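Local coordinates for protein peptidoglycan D,D-transpeptidase PbpA (Mycobacterium tuberculosis, PDB 3UN7) that probably cross-links peptidoglycan strands as a penicillin-binding D,D-transpeptidase of the mycobacterial cell wall and is probably needed to regulate cell length, at residues F257-R270 with V294-I308. Residues are numbered along the deposited sequence; the frame is centred on the assembly and turned at random.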
loop_
_atom_site.group_PDB
_atom_site.type_symbol
_atom_site.label_atom_id
_atom_site.label_comp_id
_atom_site.label_asym_id
_atom_site.label_seq_id
_atom_site.Cartn_x
_atom_site.Cartn_y
_atom_site.Cartn_z
ATOM N N PHE A 257 -8.483 14.368 -18.549
ATOM C CA PHE A 257 -8.611 14.500 -17.097
ATOM C C PHE A 257 -8.168 15.861 -16.550
ATOM O O PHE A 257 -8.681 16.319 -15.523
ATOM C CB PHE A 257 -7.967 13.313 -16.386
ATOM C CG PHE A 257 -8.789 12.075 -16.508
ATOM C CD1 PHE A 257 -9.830 11.843 -15.619
ATOM C CD2 PHE A 257 -8.597 11.195 -17.569
ATOM C CE1 PHE A 257 -10.637 10.719 -15.745
ATOM C CE2 PHE A 257 -9.402 10.071 -17.704
ATOM C CZ PHE A 257 -10.429 9.836 -16.784
ATOM N N VAL A 258 -7.238 16.511 -17.242
ATOM C CA VAL A 258 -6.883 17.892 -16.909
ATOM C C VAL A 258 -8.141 18.745 -17.107
ATOM O O VAL A 258 -8.561 19.484 -16.207
ATOM C CB VAL A 258 -5.704 18.402 -17.786
ATOM C CG1 VAL A 258 -5.508 19.917 -17.636
ATOM C CG2 VAL A 258 -4.419 17.659 -17.415
ATOM N N GLN A 259 -8.755 18.602 -18.274
ATOM C CA GLN A 259 -9.989 19.326 -18.603
ATOM C C GLN A 259 -11.118 18.972 -17.621
ATOM O O GLN A 259 -11.779 19.856 -17.082
ATOM C CB GLN A 259 -10.399 19.038 -20.053
ATOM C CG GLN A 259 -11.580 19.864 -20.554
ATOM C CD GLN A 259 -12.091 19.372 -21.878
ATOM O OE1 GLN A 259 -12.286 18.175 -22.076
ATOM N NE2 GLN A 259 -12.294 20.292 -22.806
ATOM N N LEU A 260 -11.290 17.681 -17.349
ATOM C CA LEU A 260 -12.343 17.219 -16.443
ATOM C C LEU A 260 -12.162 17.725 -15.006
ATOM O O LEU A 260 -13.121 18.156 -14.380
ATOM C CB LEU A 260 -12.447 15.686 -16.464
ATOM C CG LEU A 260 -13.505 15.075 -15.527
ATOM C CD1 LEU A 260 -14.920 15.433 -16.001
ATOM C CD2 LEU A 260 -13.345 13.559 -15.384
ATOM N N GLY A 261 -10.935 17.653 -14.489
ATOM C CA GLY A 261 -10.653 18.092 -13.126
ATOM C C GLY A 261 -10.853 19.584 -12.943
ATOM O O GLY A 261 -11.451 20.034 -11.960
ATOM N N ILE A 262 -10.336 20.364 -13.880
ATOM C CA ILE A 262 -10.554 21.812 -13.845
ATOM C C ILE A 262 -12.060 22.120 -13.886
ATOM O O ILE A 262 -12.539 22.959 -13.132
ATOM C CB ILE A 262 -9.750 22.550 -14.946
ATOM C CG1 ILE A 262 -8.250 22.481 -14.627
ATOM C CG2 ILE A 262 -10.224 24.013 -15.102
ATOM C CD1 ILE A 262 -7.341 22.755 -15.823
ATOM N N ARG A 263 -12.804 21.399 -14.721
ATOM C CA ARG A 263 -14.261 21.577 -14.796
ATOM C C ARG A 263 -14.927 21.225 -13.463
ATOM O O ARG A 263 -15.840 21.914 -13.006
ATOM C CB ARG A 263 -14.836 20.685 -15.891
ATOM C CG ARG A 263 -16.246 21.052 -16.311
ATOM C CD ARG A 263 -17.018 19.838 -16.834
ATOM N NE ARG A 263 -16.748 19.399 -18.214
ATOM C CZ ARG A 263 -16.246 20.124 -19.219
ATOM N NH1 ARG A 263 -15.905 21.401 -19.064
ATOM N NH2 ARG A 263 -16.087 19.551 -20.411
ATOM N N THR A 264 -14.467 20.141 -12.844
ATOM C CA THR A 264 -15.068 19.647 -11.611
ATOM C C THR A 264 -14.768 20.579 -10.432
ATOM O O THR A 264 -15.635 20.820 -9.580
ATOM C CB THR A 264 -14.626 18.182 -11.345
ATOM O OG1 THR A 264 -14.990 17.376 -12.486
ATOM C CG2 THR A 264 -15.306 17.615 -10.107
ATOM N N GLY A 265 -13.544 21.105 -10.396
ATOM C CA GLY A 265 -13.158 22.147 -9.441
ATOM C C GLY A 265 -12.356 21.653 -8.250
ATOM O O GLY A 265 -12.471 20.491 -7.841
ATOM N N ALA A 266 -11.562 22.556 -7.680
ATOM C CA ALA A 266 -10.669 22.240 -6.571
ATOM C C ALA A 266 -11.394 21.809 -5.304
ATOM O O ALA A 266 -10.921 20.913 -4.618
ATOM C CB ALA A 266 -9.734 23.410 -6.279
ATOM N N ASP A 267 -12.524 22.448 -4.990
ATOM C CA ASP A 267 -13.311 22.086 -3.794
ATOM C C ASP A 267 -13.808 20.642 -3.873
ATOM O O ASP A 267 -13.676 19.879 -2.913
ATOM C CB ASP A 267 -14.510 23.015 -3.607
ATOM C CG ASP A 267 -14.116 24.422 -3.152
ATOM O OD1 ASP A 267 -13.012 24.610 -2.584
ATOM O OD2 ASP A 267 -14.936 25.343 -3.358
ATOM N N ALA A 268 -14.385 20.280 -5.019
ATOM C CA ALA A 268 -14.906 18.928 -5.238
ATOM C C ALA A 268 -13.810 17.865 -5.205
ATOM O O ALA A 268 -14.017 16.768 -4.688
ATOM C CB ALA A 268 -15.697 18.861 -6.545
ATOM N N LEU A 269 -12.634 18.196 -5.738
ATOM C CA LEU A 269 -11.520 17.239 -5.760
ATOM C C LEU A 269 -10.976 17.005 -4.344
ATOM O O LEU A 269 -10.751 15.862 -3.942
ATOM C CB LEU A 269 -10.428 17.680 -6.755
ATOM C CG LEU A 269 -9.391 16.660 -7.249
ATOM C CD1 LEU A 269 -9.997 15.326 -7.723
ATOM C CD2 LEU A 269 -8.571 17.280 -8.359
ATOM N N ARG A 270 -10.800 18.096 -3.593
ATOM C CA ARG A 270 -10.412 18.065 -2.173
ATOM C C ARG A 270 -11.371 17.230 -1.332
ATOM O O ARG A 270 -10.943 16.478 -0.449
ATOM C CB ARG A 270 -10.408 19.490 -1.583
ATOM C CG ARG A 270 -9.331 20.429 -2.120
ATOM C CD ARG A 270 -9.260 21.757 -1.315
ATOM N NE ARG A 270 -8.364 22.720 -1.961
ATOM C CZ ARG A 270 -8.742 23.860 -2.542
ATOM N NH1 ARG A 270 -7.830 24.644 -3.117
ATOM N NH2 ARG A 270 -10.021 24.233 -2.548
ATOM N N VAL A 294 -3.868 15.526 -0.867
ATOM C CA VAL A 294 -4.169 16.021 -2.209
ATOM C C VAL A 294 -3.377 17.315 -2.498
ATOM O O VAL A 294 -3.261 17.752 -3.649
ATOM C CB VAL A 294 -5.700 16.231 -2.385
ATOM C CG1 VAL A 294 -6.179 17.485 -1.634
ATOM C CG2 VAL A 294 -6.082 16.285 -3.857
ATOM N N GLY A 295 -2.836 17.926 -1.448
ATOM C CA GLY A 295 -2.118 19.197 -1.573
ATOM C C GLY A 295 -3.057 20.380 -1.420
ATOM O O GLY A 295 -4.273 20.199 -1.417
ATOM N N PRO A 296 -2.500 21.601 -1.292
ATOM C CA PRO A 296 -3.339 22.779 -1.081
ATOM C C PRO A 296 -4.065 23.269 -2.340
ATOM O O PRO A 296 -5.064 23.981 -2.227
ATOM C CB PRO A 296 -2.345 23.828 -0.574
ATOM C CG PRO A 296 -1.042 23.436 -1.221
ATOM C CD PRO A 296 -1.063 21.939 -1.343
ATOM N N ILE A 297 -3.580 22.887 -3.522
ATOM C CA ILE A 297 -4.179 23.311 -4.812
ATOM C C ILE A 297 -4.346 24.850 -4.920
ATOM O O ILE A 297 -5.475 25.347 -5.009
ATOM C CB ILE A 297 -5.535 22.574 -5.126
ATOM C CG1 ILE A 297 -5.476 21.070 -4.763
ATOM C CG2 ILE A 297 -5.882 22.723 -6.585
ATOM C CD1 ILE A 297 -6.800 20.326 -4.943
ATOM N N PRO A 298 -3.218 25.601 -4.917
ATOM C CA PRO A 298 -3.249 27.083 -4.851
ATOM C C PRO A 298 -3.837 27.777 -6.075
ATOM O O PRO A 298 -4.397 28.873 -5.961
ATOM C CB PRO A 298 -1.768 27.462 -4.695
ATOM C CG PRO A 298 -1.013 26.329 -5.312
ATOM C CD PRO A 298 -1.833 25.088 -4.974
ATOM N N ASP A 299 -3.705 27.155 -7.245
ATOM C CA ASP A 299 -4.217 27.744 -8.475
ATOM C C ASP A 299 -4.749 26.678 -9.413
ATOM O O ASP A 299 -4.679 25.475 -9.121
ATOM C CB ASP A 299 -3.147 28.600 -9.173
ATOM C CG ASP A 299 -1.821 27.878 -9.320
ATOM O OD1 ASP A 299 -1.796 26.741 -9.843
ATOM O OD2 ASP A 299 -0.793 28.457 -8.903
ATOM N N SER A 300 -5.279 27.128 -10.542
ATOM C CA SER A 300 -5.859 26.230 -11.528
ATOM C C SER A 300 -4.820 25.468 -12.352
ATOM O O SER A 300 -5.116 24.387 -12.858
ATOM C CB SER A 300 -6.831 26.992 -12.411
ATOM O OG SER A 300 -7.883 27.472 -11.600
ATOM N N ALA A 301 -3.610 26.023 -12.482
ATOM C CA ALA A 301 -2.492 25.256 -13.055
ATOM C C ALA A 301 -2.188 24.046 -12.169
ATOM O O ALA A 301 -2.032 22.916 -12.664
ATOM C CB ALA A 301 -1.260 26.127 -13.215
ATOM N N ALA A 302 -2.114 24.295 -10.861
ATOM C CA ALA A 302 -1.949 23.244 -9.870
ATOM C C ALA A 302 -3.099 22.244 -9.922
ATOM O O ALA A 302 -2.866 21.031 -9.889
ATOM C CB ALA A 302 -1.800 23.839 -8.466
ATOM N N LEU A 303 -4.331 22.744 -10.027
ATOM C CA LEU A 303 -5.507 21.866 -10.139
ATOM C C LEU A 303 -5.404 20.952 -11.355
ATOM O O LEU A 303 -5.677 19.743 -11.263
ATOM C CB LEU A 303 -6.817 22.671 -10.194
ATOM C CG LEU A 303 -8.119 21.888 -10.438
ATOM C CD1 LEU A 303 -8.346 20.803 -9.389
ATOM C CD2 LEU A 303 -9.293 22.836 -10.449
ATOM N N GLY A 304 -5.007 21.523 -12.493
ATOM C CA GLY A 304 -4.777 20.713 -13.692
ATOM C C GLY A 304 -3.846 19.542 -13.410
ATOM O O GLY A 304 -4.155 18.403 -13.754
ATOM N N MET A 305 -2.709 19.835 -12.781
ATOM C CA MET A 305 -1.686 18.837 -12.466
ATOM C C MET A 305 -2.154 17.853 -11.385
ATOM O O MET A 305 -1.825 16.668 -11.438
ATOM C CB MET A 305 -0.387 19.528 -12.027
ATOM C CG MET A 305 0.416 20.195 -13.159
ATOM S SD MET A 305 1.988 20.928 -12.569
ATOM C CE MET A 305 2.769 19.458 -11.845
ATOM N N THR A 306 -2.918 18.354 -10.413
ATOM C CA THR A 306 -3.489 17.529 -9.344
ATOM C C THR A 306 -4.434 16.462 -9.883
ATOM O O THR A 306 -4.481 15.340 -9.356
ATOM C CB THR A 306 -4.214 18.401 -8.282
ATOM O OG1 THR A 306 -3.258 19.255 -7.635
ATOM C CG2 THR A 306 -4.918 17.533 -7.216
ATOM N N SER A 307 -5.155 16.814 -10.949
ATOM C CA SER A 307 -6.218 15.983 -11.518
ATOM C C SER A 307 -5.684 14.717 -12.153
ATOM O O SER A 307 -6.427 13.752 -12.325
ATOM C CB SER A 307 -7.022 16.782 -12.553
ATOM O OG SER A 307 -7.630 17.906 -11.945
ATOM N N ILE A 308 -4.399 14.735 -12.510
ATOM C CA ILE A 308 -3.690 13.539 -13.008
ATOM C C ILE A 308 -2.609 13.087 -12.017
ATOM O O ILE A 308 -1.603 12.478 -12.394
ATOM C CB ILE A 308 -3.116 13.757 -14.422
ATOM C CG1 ILE A 308 -2.188 14.987 -14.454
ATOM C CG2 ILE A 308 -4.262 13.885 -15.441
ATOM C CD1 ILE A 308 -1.464 15.204 -15.807
#
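Leu303 is a knob set in a hole formed by Gly261, Ile262, Ala266 and Leu269. It thus meets both helix 254-264 and helix 266-275 where the chain turns at Gly265. Its CG lies anti to the backbone N (chi1 175°), which carries the branch toward this corner. CD2 touches backbone at the turn, 3.6 Å from Ala266 N. CD1 meets CD2 of Leu269 at 3.7 Å, and these two side chains cross at a slant. The same Leu269 methyl also packs on Thr306 CG2 and Ser307 OG.

Arg270 works at the other end, against the loop before helix 300-306. Its chain is extended from CG to NE and runs past Ile297 in the opposite direction, with CG 3.8 Å from Ile297 CD1. At the end, NH1 donates to Pro296 O (3.0 Å, N-H...O angle 154°), and the donor lies a little out of the carbonyl plane. NH2 forms a salt bridge with Asp267 OD1, which lies in the guanidinium plane. Ala266 CB sits over one face of the group, toward its rim. Pro296 O and Asp267 OD1, on different segments, together limit the rotation of the guanidinium.

All of this belongs to the helical part of the penicillin-binding transpeptidase fold, which is related to that of the serine beta-lactamases. The helical segments 257-264 and 300-306 run at 125° between their N-to-C directions, with axes 8.1 Å apart at closest approach. Glycines allow the close approach: Val258 and Ile262 lie on Gly304, and Ser307 OG comes within 3.3 Å of Gly261 CA. That hydroxyl donates to Leu303 O, which also accepts from Ser307 N on the opposite face of its plane. Ser307 O bonds to Thr199 OG1 on helix 196-205. Nearby, Ile308 CG2 packs on Phe257 CB, and the side chain of Ile308 is about 6 Å from that of Ser193, the probable acyl-ester nucleophile.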